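Local coordinates for beta-N-acetylglucosaminidase-like protein Glycoside hydrolase family 20 (Flavobacterium johnsoniae, PDB 6YHH) that probably removes N-acetylglucosamine units from chitin-derived oligosaccharides, acting as a family 20 beta-N-acetylhexosaminidase in bacterial chitin degradation, at residues V162-M175 / F460-A472. Sequence-based numbering, arbitrary orientation.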
loop_
_atom_site.group_PDB
_atom_site.type_symbol
_atom_site.label_atom_id
_atom_site.label_comp_id
_atom_site.label_asym_id
_atom_site.label_seq_id
_atom_site.Cartn_x
_atom_site.Cartn_y
_atom_site.Cartn_z
ATOM N N VAL A 162 4.055 -0.567 6.412
ATOM C CA VAL A 162 2.942 -0.680 7.353
ATOM C C VAL A 162 3.231 0.137 8.590
ATOM O O VAL A 162 2.357 0.883 9.094
ATOM C CB VAL A 162 2.735 -2.134 7.801
ATOM C CG1 VAL A 162 1.608 -2.234 8.817
ATOM C CG2 VAL A 162 2.381 -3.053 6.588
ATOM N N VAL A 163 4.461 0.057 9.093
ATOM C CA VAL A 163 4.843 0.754 10.322
ATOM C C VAL A 163 4.741 2.267 10.082
ATOM O O VAL A 163 4.147 3.003 10.904
ATOM C CB VAL A 163 6.279 0.353 10.724
ATOM C CG1 VAL A 163 6.762 1.216 11.890
ATOM C CG2 VAL A 163 6.347 -1.127 11.064
ATOM N N LYS A 164 5.283 2.751 8.959
ATOM C CA LYS A 164 5.279 4.163 8.667
ATOM C C LYS A 164 3.858 4.729 8.575
ATOM O O LYS A 164 3.551 5.756 9.203
ATOM C CB LYS A 164 6.066 4.508 7.410
ATOM C CG LYS A 164 7.570 4.393 7.556
ATOM C CD LYS A 164 8.266 4.741 6.276
ATOM C CE LYS A 164 9.750 4.827 6.443
ATOM N NZ LYS A 164 10.473 5.375 5.225
ATOM N N ARG A 165 2.970 4.084 7.821
ATOM C CA ARG A 165 1.655 4.704 7.674
ATOM C C ARG A 165 0.918 4.658 8.992
ATOM O O ARG A 165 0.019 5.528 9.281
ATOM C CB ARG A 165 0.821 4.109 6.563
ATOM C CG ARG A 165 0.444 2.643 6.685
ATOM C CD ARG A 165 -0.318 2.147 5.480
ATOM N NE ARG A 165 -0.757 0.775 5.602
ATOM C CZ ARG A 165 -0.183 -0.290 5.018
ATOM N NH1 ARG A 165 -0.636 -1.494 5.226
ATOM N NH2 ARG A 165 0.886 -0.125 4.227
ATOM N N ASN A 166 1.122 3.614 9.774
ATOM C CA ASN A 166 0.455 3.570 11.078
ATOM C C ASN A 166 0.977 4.668 12.039
ATOM O O ASN A 166 0.215 5.156 12.833
ATOM C CB ASN A 166 0.508 2.156 11.632
ATOM C CG ASN A 166 -0.607 1.315 11.043
ATOM O OD1 ASN A 166 -0.474 0.667 9.933
ATOM N ND2 ASN A 166 -1.715 1.356 11.701
ATOM N N LEU A 167 2.250 5.013 11.956
ATOM C CA LEU A 167 2.765 6.132 12.709
ATOM C C LEU A 167 2.044 7.396 12.254
ATOM O O LEU A 167 1.660 8.237 13.100
ATOM C CB LEU A 167 4.291 6.267 12.504
ATOM C CG LEU A 167 5.058 5.214 13.275
ATOM C CD1 LEU A 167 6.547 5.118 12.816
ATOM C CD2 LEU A 167 4.955 5.391 14.781
ATOM N N ASP A 168 1.799 7.579 10.940
ATOM C CA ASP A 168 1.007 8.752 10.512
ATOM C C ASP A 168 -0.394 8.717 11.111
ATOM O O ASP A 168 -0.914 9.780 11.504
ATOM C CB ASP A 168 0.935 8.824 8.991
ATOM C CG ASP A 168 2.285 9.224 8.367
ATOM O OD1 ASP A 168 2.756 10.336 8.723
ATOM O OD2 ASP A 168 2.800 8.491 7.558
ATOM N N ALA A 169 -1.012 7.540 11.153
ATOM C CA ALA A 169 -2.375 7.435 11.669
ATOM C C ALA A 169 -2.383 7.804 13.194
ATOM O O ALA A 169 -3.345 8.433 13.718
ATOM C CB ALA A 169 -2.970 6.072 11.454
ATOM N N LEU A 170 -1.380 7.319 13.904
ATOM C CA LEU A 170 -1.238 7.609 15.366
ATOM C C LEU A 170 -1.173 9.152 15.548
ATOM O O LEU A 170 -1.945 9.696 16.307
ATOM C CB LEU A 170 0.008 6.992 15.999
ATOM C CG LEU A 170 -0.050 5.474 16.219
ATOM C CD1 LEU A 170 1.165 5.050 17.034
ATOM C CD2 LEU A 170 -1.285 4.857 16.708
ATOM N N ALA A 171 -0.348 9.802 14.753
ATOM C CA ALA A 171 -0.307 11.273 14.867
ATOM C C ALA A 171 -1.618 11.916 14.554
ATOM O O ALA A 171 -2.011 12.875 15.194
ATOM C CB ALA A 171 0.853 11.862 14.066
ATOM N N ALA A 172 -2.303 11.422 13.533
ATOM C CA ALA A 172 -3.581 11.960 13.140
ATOM C C ALA A 172 -4.595 11.898 14.244
ATOM O O ALA A 172 -5.520 12.771 14.340
ATOM C CB ALA A 172 -4.084 11.194 11.924
ATOM N N MET A 173 -4.440 10.900 15.109
ATOM C CA MET A 173 -5.360 10.682 16.265
ATOM C C MET A 173 -4.752 11.197 17.570
ATOM O O MET A 173 -5.256 10.869 18.652
ATOM C CB MET A 173 -5.678 9.221 16.386
ATOM C CG MET A 173 -6.402 8.631 15.163
ATOM S SD MET A 173 -7.768 9.636 14.506
ATOM C CE MET A 173 -8.670 9.800 16.075
ATOM N N LYS A 174 -3.650 11.933 17.504
ATOM C CA LYS A 174 -2.948 12.460 18.691
ATOM C C LYS A 174 -2.412 11.407 19.627
ATOM O O LYS A 174 -2.294 11.617 20.843
ATOM C CB LYS A 174 -3.804 13.471 19.429
ATOM C CG LYS A 174 -4.224 14.613 18.578
ATOM C CD LYS A 174 -4.932 15.704 19.397
ATOM C CE LYS A 174 -5.443 16.845 18.534
ATOM N NZ LYS A 174 -6.746 16.495 17.913
ATOM N N MET A 175 -2.120 10.207 19.077
ATOM C CA MET A 175 -1.476 9.165 19.848
ATOM C C MET A 175 0.043 9.321 19.807
ATOM O O MET A 175 0.569 9.732 18.782
ATOM C CB MET A 175 -1.919 7.788 19.332
ATOM C CG MET A 175 -3.377 7.612 19.528
ATOM S SD MET A 175 -3.965 6.032 18.773
ATOM C CE MET A 175 -3.200 4.788 19.839
ATOM N N PHE A 460 -3.988 -5.850 8.238
ATOM C CA PHE A 460 -3.572 -5.159 9.470
ATOM C C PHE A 460 -4.400 -3.891 9.728
ATOM O O PHE A 460 -5.070 -3.753 10.765
ATOM C CB PHE A 460 -2.104 -4.755 9.377
ATOM C CG PHE A 460 -1.579 -4.171 10.648
ATOM C CD1 PHE A 460 -1.081 -5.009 11.629
ATOM C CD2 PHE A 460 -1.516 -2.802 10.858
ATOM C CE1 PHE A 460 -0.626 -4.557 12.835
ATOM C CE2 PHE A 460 -1.054 -2.292 12.047
ATOM C CZ PHE A 460 -0.558 -3.152 13.041
ATOM N N ASP A 461 -4.441 -2.991 8.746
ATOM C CA ASP A 461 -5.144 -1.717 8.961
ATOM C C ASP A 461 -6.678 -1.898 9.176
ATOM O O ASP A 461 -7.263 -1.158 10.016
ATOM C CB ASP A 461 -4.910 -0.753 7.817
ATOM C CG ASP A 461 -3.499 -0.294 7.678
ATOM O OD1 ASP A 461 -2.725 -0.505 8.581
ATOM O OD2 ASP A 461 -3.211 0.336 6.591
ATOM N N SER A 462 -7.290 -2.914 8.525
ATOM C CA SER A 462 -8.696 -3.174 8.718
ATOM C C SER A 462 -9.021 -3.613 10.142
ATOM O O SER A 462 -10.188 -3.513 10.606
ATOM C CB SER A 462 -9.224 -4.240 7.750
ATOM O OG SER A 462 -8.807 -5.527 8.038
ATOM N N ARG A 463 -8.057 -4.211 10.791
ATOM C CA ARG A 463 -8.216 -4.603 12.215
ATOM C C ARG A 463 -7.972 -3.396 13.148
ATOM O O ARG A 463 -8.712 -3.155 14.135
ATOM C CB ARG A 463 -7.279 -5.792 12.525
ATOM C CG ARG A 463 -7.925 -7.145 12.191
ATOM C CD ARG A 463 -8.449 -7.317 10.780
ATOM N NE ARG A 463 -9.208 -8.565 10.661
ATOM C CZ ARG A 463 -10.320 -8.687 9.918
ATOM N NH1 ARG A 463 -10.696 -7.721 9.069
ATOM N NH2 ARG A 463 -11.015 -9.850 9.959
ATOM N N VAL A 464 -6.920 -2.633 12.895
ATOM C CA VAL A 464 -6.553 -1.498 13.783
ATOM C C VAL A 464 -7.544 -0.346 13.696
ATOM O O VAL A 464 -7.903 0.215 14.733
ATOM C CB VAL A 464 -5.115 -1.028 13.512
ATOM C CG1 VAL A 464 -4.717 0.126 14.410
ATOM C CG2 VAL A 464 -4.204 -2.204 13.763
ATOM N N TRP A 465 -7.963 -0.005 12.493
ATOM C CA TRP A 465 -8.753 1.226 12.184
ATOM C C TRP A 465 -10.089 0.839 11.641
ATOM O O TRP A 465 -10.183 -0.084 10.797
ATOM C CB TRP A 465 -7.990 2.084 11.164
ATOM C CG TRP A 465 -6.558 2.375 11.628
ATOM C CD1 TRP A 465 -5.371 1.795 11.169
ATOM C CD2 TRP A 465 -6.167 3.269 12.691
ATOM N NE1 TRP A 465 -4.309 2.276 11.915
ATOM C CE2 TRP A 465 -4.777 3.182 12.841
ATOM C CE3 TRP A 465 -6.903 4.107 13.593
ATOM C CZ2 TRP A 465 -4.095 3.873 13.820
ATOM C CZ3 TRP A 465 -6.210 4.830 14.541
ATOM C CH2 TRP A 465 -4.790 4.684 14.665
ATOM N N PRO A 466 -11.179 1.543 12.046
ATOM C CA PRO A 466 -11.126 2.756 12.825
ATOM C C PRO A 466 -11.276 2.580 14.326
ATOM O O PRO A 466 -11.330 3.593 15.064
ATOM C CB PRO A 466 -12.318 3.549 12.299
ATOM C CG PRO A 466 -13.328 2.448 12.049
ATOM C CD PRO A 466 -12.506 1.291 11.504
ATOM N N ARG A 467 -11.310 1.382 14.860
ATOM C CA ARG A 467 -11.500 1.220 16.284
ATOM C C ARG A 467 -10.449 1.888 17.148
ATOM O O ARG A 467 -10.783 2.393 18.255
ATOM C CB ARG A 467 -11.724 -0.237 16.725
ATOM C CG ARG A 467 -13.021 -0.871 16.185
ATOM C CD ARG A 467 -13.288 -2.343 16.509
ATOM N NE ARG A 467 -12.228 -3.117 15.831
ATOM C CZ ARG A 467 -11.611 -4.155 16.324
ATOM N NH1 ARG A 467 -12.017 -4.736 17.425
ATOM N NH2 ARG A 467 -10.545 -4.619 15.678
ATOM N N THR A 468 -9.189 1.897 16.731
ATOM C CA THR A 468 -8.158 2.536 17.508
ATOM C C THR A 468 -8.347 4.071 17.604
ATOM O O THR A 468 -7.844 4.693 18.515
ATOM C CB THR A 468 -6.788 2.113 16.994
ATOM O OG1 THR A 468 -6.767 0.667 17.118
ATOM C CG2 THR A 468 -5.670 2.751 17.784
ATOM N N ALA A 469 -9.112 4.627 16.663
ATOM C CA ALA A 469 -9.444 6.079 16.712
ATOM C C ALA A 469 -10.359 6.387 17.867
ATOM O O ALA A 469 -10.180 7.404 18.537
ATOM C CB ALA A 469 -9.931 6.596 15.383
ATOM N N ALA A 470 -11.301 5.474 18.175
ATOM C CA ALA A 470 -12.133 5.601 19.368
ATOM C C ALA A 470 -11.310 5.439 20.656
ATOM O O ALA A 470 -11.503 6.149 21.612
ATOM C CB ALA A 470 -13.303 4.640 19.297
ATOM N N ILE A 471 -10.334 4.514 20.640
ATOM C CA ILE A 471 -9.442 4.366 21.733
ATOM C C ILE A 471 -8.618 5.649 21.923
ATOM O O ILE A 471 -8.426 6.088 23.101
ATOM C CB ILE A 471 -8.557 3.125 21.576
ATOM C CG1 ILE A 471 -9.444 1.886 21.646
ATOM C CG2 ILE A 471 -7.436 3.071 22.614
ATOM C CD1 ILE A 471 -8.722 0.603 21.252
ATOM N N ALA A 472 -8.162 6.260 20.841
ATOM C CA ALA A 472 -7.429 7.508 20.919
ATOM C C ALA A 472 -8.247 8.528 21.670
ATOM O O ALA A 472 -7.707 9.312 22.456
ATOM C CB ALA A 472 -7.007 8.015 19.550
HETATM O O HOH W 1 -2.959 -3.005 6.234
HETATM O O HOH W 2 -4.851 10.114 21.746
#
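Val-162 opens the contact by setting CG1 3.8 Å from CD2 of the Phe-460 ring, a branch placed there by lying anti to the backbone N (chi1 178°). Arg-165 forms a salt bridge: NE donates to Asp-461 OD2 at 2.7 Å, with an N-H...O angle of 159°. The carboxylate is met on its syn side, its plane 84° from that of the guanidinium. Water 1 adds a second link, accepting from Arg-165 NH1 and Asp-461 N, while Thr-504 N also donates to OD2. The Asn-166 amide lies between Asp-461 and Trp-465, its plane turned slightly from the indole. Ala-169 CB sits above the rim of the six-membered ring, 3.4 Å from CZ2 of Trp-465, with Val-464 and Thr-468 on the other side. Leu-170 CD2 reaches the ring edge, 4.1 Å from CH2. Beyond the helix, Met-173 bends back at chi2 and chi3, bringing CE 3.5 Å from Ala-469 CB, and Met-175 CG packs 3.7 Å from Ala-472 CB. An alanine in place of Trp-465 would probably open a gap between Ala-169 and Thr-468 and leave Asn-166 without its indole neighbour. Within the TIM-barrel catalytic domain this joins helix 160-172 to the helices after strand 443-450. Chemically, a salt bridge holds one end, the indole fills the middle and methionines the far end; Arg-165 and Thr-504 probably keep the buried Asp-461 charge compensated.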